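Local coordinates for pseudoalteromonas arctica PAMC 21717 (Pseudoalteromonas arctica, PDB 5YL7), which probably hydrolyses peptide bonds as a cold-active, calcium-binding serine protease of the subtilase family, at residues A26-V37 and A288-Q296. Sequence-based numbering, arbitrary orientation.
Sequences AWDTATGSGVVV and AGVAALIKQ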
ATOM      1  N   ALA A  26      -8.709  -0.912  17.791  1.00  8.50           N
ATOM      2  CA  ALA A  26      -8.357   0.389  17.271  1.00  8.13           C
ATOM      3  C   ALA A  26      -9.547   1.172  16.738  1.00  7.59           C
ATOM      4  O   ALA A  26      -9.630   2.389  16.960  1.00  7.82           O
ATOM      5  CB  ALA A  26      -7.291   0.207  16.175  1.00  7.59           C
ATOM      6  N   TRP A  27     -10.395   0.462  16.020  1.00  7.60           N
ATOM      7  CA  TRP A  27     -11.595   1.085  15.393  1.00  7.55           C
ATOM      8  C   TRP A  27     -12.562   1.648  16.436  1.00  8.31           C
ATOM      9  O   TRP A  27     -13.375   2.516  16.038  1.00  9.21           O
ATOM     10  CB  TRP A  27     -12.248   0.090  14.514  1.00  6.73           C
ATOM     11  CG  TRP A  27     -11.478  -0.245  13.210  1.00  6.66           C
ATOM     12  CD1 TRP A  27     -10.683   0.596  12.479  1.00  6.92           C
ATOM     13  CD2 TRP A  27     -11.545  -1.456  12.514  1.00  6.10           C
ATOM     14  NE1 TRP A  27     -10.272  -0.050  11.382  1.00  6.28           N
ATOM     15  CE2 TRP A  27     -10.768  -1.312  11.327  1.00  6.75           C
ATOM     16  CE3 TRP A  27     -12.166  -2.708  12.731  1.00  7.08           C
ATOM     17  CZ2 TRP A  27     -10.664  -2.306  10.400  1.00  7.53           C
ATOM     18  CZ3 TRP A  27     -12.027  -3.694  11.871  1.00  8.01           C
ATOM     19  CH2 TRP A  27     -11.212  -3.508  10.667  1.00  9.07           C
ATOM     20  N   ASP A  28     -12.501   1.254  17.710  1.00  9.04           N
ATOM     21  CA  ASP A  28     -13.299   1.935  18.755  1.00  9.26           C
ATOM     22  C   ASP A  28     -12.943   3.367  18.857  1.00 12.36           C
ATOM     23  O   ASP A  28     -13.742   4.166  19.436  1.00 13.70           O
ATOM     24  CB  ASP A  28     -13.091   1.159  20.068  1.00  9.56           C
ATOM     25  CG  ASP A  28     -13.753  -0.157  20.057  1.00 11.41           C
ATOM     26  OD1 ASP A  28     -14.714  -0.390  19.309  1.00 13.76           O
ATOM     27  OD2 ASP A  28     -13.203  -1.085  20.783  1.00 15.45           O
ATOM     28  N   THR A  29     -11.710   3.811  18.484  1.00 11.99           N
ATOM     29  CA  THR A  29     -11.184   5.153  18.695  1.00 12.93           C
ATOM     30  C   THR A  29     -10.919   5.886  17.380  1.00  9.86           C
ATOM     31  O   THR A  29     -10.967   7.106  17.264  1.00 10.77           O
ATOM     32  CB  THR A  29      -9.736   5.003  19.489  1.00 12.99           C
ATOM     33  OG1 THR A  29     -10.058   4.441  20.798  1.00 25.73           O
ATOM     34  CG2 THR A  29      -9.137   6.264  19.719  1.00 21.03           C
ATOM     35  N   ALA A  30     -10.409   5.152  16.324  1.00  8.30           N
ATOM     36  CA  ALA A  30      -9.991   5.840  15.081  1.00  8.20           C
ATOM     37  C   ALA A  30     -10.305   4.919  13.929  1.00  7.26           C
ATOM     38  O   ALA A  30     -10.052   3.716  13.959  1.00  7.89           O
ATOM     39  CB  ALA A  30      -8.492   6.130  15.116  1.00  8.96           C
ATOM     40  N   THR A  31     -10.689   5.548  12.836  1.00  7.39           N
ATOM     41  CA  THR A  31     -11.035   4.872  11.556  1.00  7.56           C
ATOM     42  C   THR A  31     -10.423   5.574  10.321  1.00  6.46           C
ATOM     43  O   THR A  31     -10.667   5.125   9.186  1.00  7.13           O
ATOM     44  CB  THR A  31     -12.540   4.769  11.388  1.00  8.30           C
ATOM     45  OG1 THR A  31     -13.089   6.109  11.439  1.00  9.30           O
ATOM     46  CG2 THR A  31     -13.127   3.889  12.490  1.00  9.46           C
ATOM     47  N   GLY A  32      -9.702   6.632  10.529  1.00  7.31           N
ATOM     48  CA  GLY A  32      -9.154   7.424   9.424  1.00  6.99           C
ATOM     49  C   GLY A  32      -9.928   8.552   8.949  1.00  7.83           C
ATOM     50  O   GLY A  32      -9.581   9.194   7.970  1.00  7.24           O
ATOM     51  N   SER A  33     -11.025   8.899   9.672  1.00  8.64           N
ATOM     52  CA  SER A  33     -11.873  10.067   9.218  1.00  8.81           C
ATOM     53  C   SER A  33     -11.054  11.325   9.053  1.00  8.13           C
ATOM     54  O   SER A  33     -10.272  11.681   9.917  1.00  8.96           O
ATOM     55  CB  SER A  33     -12.863  10.392  10.308  1.00 12.43           C
ATOM     56  OG  SER A  33     -13.703   9.329  10.568  1.00 18.67           O
ATOM     57  N   GLY A  34     -11.191  11.976   7.873  1.00  9.03           N
ATOM     58  CA  GLY A  34     -10.524  13.208   7.605  1.00  8.95           C
ATOM     59  C   GLY A  34      -9.102  13.062   7.038  1.00  9.71           C
ATOM     60  O   GLY A  34      -8.469  14.090   6.764  1.00 13.25           O
ATOM     61  N   VAL A  35      -8.628  11.858   6.906  1.00  7.04           N
ATOM     62  CA  VAL A  35      -7.245  11.612   6.457  1.00  6.59           C
ATOM     63  C   VAL A  35      -7.255  11.133   5.022  1.00  5.90           C
ATOM     64  O   VAL A  35      -8.181  10.478   4.561  1.00  6.63           O
ATOM     65  CB  VAL A  35      -6.617  10.551   7.415  1.00  6.55           C
ATOM     66  CG1 VAL A  35      -5.198  10.306   7.021  1.00  6.59           C
ATOM     67  CG2 VAL A  35      -6.710  11.010   8.847  1.00  7.05           C
ATOM     68  N   VAL A  36      -6.184  11.528   4.300  1.00  6.26           N
ATOM     69  CA  VAL A  36      -6.005  11.191   2.898  1.00  5.59           C
ATOM     70  C   VAL A  36      -4.748  10.333   2.732  1.00  5.10           C
ATOM     71  O   VAL A  36      -3.668  10.715   3.209  1.00  5.94           O
ATOM     72  CB  VAL A  36      -5.926  12.454   2.028  1.00  5.91           C
ATOM     73  CG1 VAL A  36      -5.624  12.123   0.580  1.00  6.80           C
ATOM     74  CG2 VAL A  36      -7.226  13.226   2.116  1.00  7.85           C
ATOM     75  N   VAL A  37      -4.929   9.200   2.059  1.00  5.15           N
ATOM     76  CA  VAL A  37      -3.834   8.295   1.713  1.00  4.96           C
ATOM     77  C   VAL A  37      -3.665   8.254   0.250  1.00  4.28           C
ATOM     78  O   VAL A  37      -4.596   7.888  -0.475  1.00  5.67           O
ATOM     79  CB  VAL A  37      -4.052   6.859   2.312  1.00  4.92           C
ATOM     80  CG1 VAL A  37      -2.867   5.958   1.975  1.00  5.35           C
ATOM     81  CG2 VAL A  37      -4.333   6.896   3.806  1.00  5.54           C
ATOM     82  N   ALA A 288       0.145   1.695   6.155  1.00  4.20           N
ATOM     83  CA  ALA A 288      -0.354   2.988   5.703  1.00  3.88           C
ATOM     84  C   ALA A 288      -1.688   3.257   6.320  1.00  4.40           C
ATOM     85  O   ALA A 288      -1.949   4.381   6.708  1.00  5.04           O
ATOM     86  CB  ALA A 288      -0.399   3.028   4.181  1.00  4.64           C
ATOM     87  N   GLY A 289      -2.527   2.212   6.414  1.00  4.51           N
ATOM     88  CA  GLY A 289      -3.819   2.449   7.074  1.00  5.12           C
ATOM     89  C   GLY A 289      -3.642   2.796   8.523  1.00  5.14           C
ATOM     90  O   GLY A 289      -4.342   3.689   9.033  1.00  5.30           O
ATOM     91  N   VAL A 290      -2.753   2.130   9.273  1.00  5.05           N
ATOM     92  CA  VAL A 290      -2.502   2.538  10.660  1.00  5.00           C
ATOM     93  C   VAL A 290      -1.938   3.909  10.735  1.00  4.99           C
ATOM     94  O   VAL A 290      -2.308   4.662  11.680  1.00  5.17           O
ATOM     95  CB  VAL A 290      -1.709   1.456  11.433  1.00  5.27           C
ATOM     96  CG1 VAL A 290      -1.465   1.896  12.870  1.00  5.71           C
ATOM     97  CG2 VAL A 290      -2.459   0.135  11.425  1.00  5.73           C
ATOM     98  N   ALA A 291      -1.063   4.309   9.817  1.00  5.30           N
ATOM     99  CA  ALA A 291      -0.619   5.697   9.801  1.00  5.09           C
ATOM    100  C   ALA A 291      -1.793   6.667   9.681  1.00  5.08           C
ATOM    101  O   ALA A 291      -1.779   7.730  10.357  1.00  6.48           O
ATOM    102  CB  ALA A 291       0.371   5.895   8.643  1.00  5.07           C
ATOM    103  N   ALA A 292      -2.793   6.355   8.892  1.00  4.93           N
ATOM    104  CA  ALA A 292      -3.997   7.147   8.816  1.00  5.37           C
ATOM    105  C   ALA A 292      -4.760   7.125  10.104  1.00  5.61           C
ATOM    106  O   ALA A 292      -5.329   8.211  10.473  1.00  6.60           O
ATOM    107  CB  ALA A 292      -4.868   6.733   7.620  1.00  5.68           C
ATOM    108  N   LEU A 293      -4.877   6.021  10.813  1.00  5.41           N
ATOM    109  CA  LEU A 293      -5.549   5.990  12.124  1.00  6.34           C
ATOM    110  C   LEU A 293      -4.821   6.919  13.046  1.00  6.49           C
ATOM    111  O   LEU A 293      -5.465   7.712  13.807  1.00  7.41           O
ATOM    112  CB  LEU A 293      -5.633   4.597  12.688  1.00  6.00           C
ATOM    113  CG  LEU A 293      -6.278   3.546  11.820  1.00  6.57           C
ATOM    114  CD1 LEU A 293      -6.387   2.225  12.592  1.00  7.00           C
ATOM    115  CD2 LEU A 293      -7.634   3.989  11.293  1.00  7.25           C
ATOM    116  N   ILE A 294      -3.521   6.847  13.117  1.00  5.76           N
ATOM    117  CA  ILE A 294      -2.700   7.727  13.927  1.00  5.79           C
ATOM    118  C   ILE A 294      -2.961   9.121  13.586  1.00  6.25           C
ATOM    119  O   ILE A 294      -3.093   9.998  14.533  1.00  7.34           O
ATOM    120  CB  ILE A 294      -1.170   7.373  13.761  1.00  6.16           C
ATOM    121  CG1 ILE A 294      -0.862   6.054  14.383  1.00  6.50           C
ATOM    122  CG2 ILE A 294      -0.318   8.484  14.298  1.00  6.78           C
ATOM    123  CD1 ILE A 294       0.467   5.446  13.875  1.00  6.47           C
ATOM    124  N   LYS A 295      -3.014   9.534  12.336  1.00  6.23           N
ATOM    125  CA  LYS A 295      -3.216  10.932  11.930  1.00  6.80           C
ATOM    126  C   LYS A 295      -4.610  11.401  12.318  1.00  6.81           C
ATOM    127  O   LYS A 295      -4.714  12.606  12.633  1.00  8.73           O
ATOM    128  CB  LYS A 295      -2.943  11.060  10.422  1.00  7.61           C
ATOM    129  CG  LYS A 295      -2.891  12.470   9.928  1.00  7.95           C
ATOM    130  CD  LYS A 295      -1.689  13.208  10.461  1.00  9.50           C
ATOM    131  CE  LYS A 295      -1.502  14.542   9.762  1.00 13.23           C
ATOM    132  NZ  LYS A 295      -0.417  15.319  10.213  1.00 21.90           N
ATOM    133  N   GLN A 296      -5.618  10.594  12.315  1.00  6.50           N
ATOM    134  CA  GLN A 296      -6.932  11.029  12.843  1.00  7.29           C
ATOM    135  C   GLN A 296      -6.795  11.358  14.321  1.00  8.69           C
ATOM    136  O   GLN A 296      -7.274  12.395  14.789  1.00 10.00           O
ATOM    137  CB  GLN A 296      -7.973  10.000  12.653  1.00  7.34           C
ATOM    138  CG  GLN A 296      -9.371  10.446  13.203  1.00  7.61           C
ATOM    139  CD  GLN A 296     -10.336   9.348  13.289  1.00  9.51           C
ATOM    140  OE1 GLN A 296     -10.242   8.272  12.713  1.00  9.03           O
ATOM    141  NE2 GLN A 296     -11.464   9.607  13.922  1.00 11.89           N
TER
HETATM  142  O   HOH W   1     -13.365   7.251  14.000  1.00 11.52           O
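Q296 reaches from the helix to the loop leading into the type II turn G32-V35 and sets its amide oxygen against three successive backbone N-H groups, a worked example of one side-chain carbonyl gathering consecutive amides. CG stands anti to the backbone N (chi1 -180°) and the chain runs on extended, which carries the amide alongside S33, with OE1 among the N-H groups of T31, G32 and S33. T31 N lies 2.8 Å from Q296 OE1 in a fairly straight bond (N-H...O 159°), while G32 N, also 2.8 Å from Q296 OE1, donates at a more bent 136°. Both donors sit slightly tilted from the carbonyl plane, and S33 N adds a weak third bond. The other half of the amide is used as well: Q296 NE2 donates a hydrogen bond to a water 3.0 Å away, which also bonds T31 OG1, itself hydrogen-bonded to N124 ND2.

One turn back along the helix, L293 lays CD2 against the T31-G32 peptide, 3.4 Å from G32 N, and brings CD1 within 4.2 Å of A26 CB; A30 CB packs on L293 CB. V335 of helix 331-338 also touches L293. At the far side of the turn, V35 spreads both methyls over the helix, CG1 3.6 Å from A292 CB and CG2 beside A292 O and Q296 N. V37, the second residue of strand 36-41, rests CG2 on the same A292 methyl, 3.9 Å away, consistent with small A288 and A292 allowing the helix to pack against strands 36-41 and 167-170.

In subtilases both helix 280-297 and strand 36-41 probably carry catalytic residues. The chemistry implies that one carbonyl, with two good bonds and a weak third, probably holds the path of T31-S33, while V35 and V37 join the helix to the strand's start through A292.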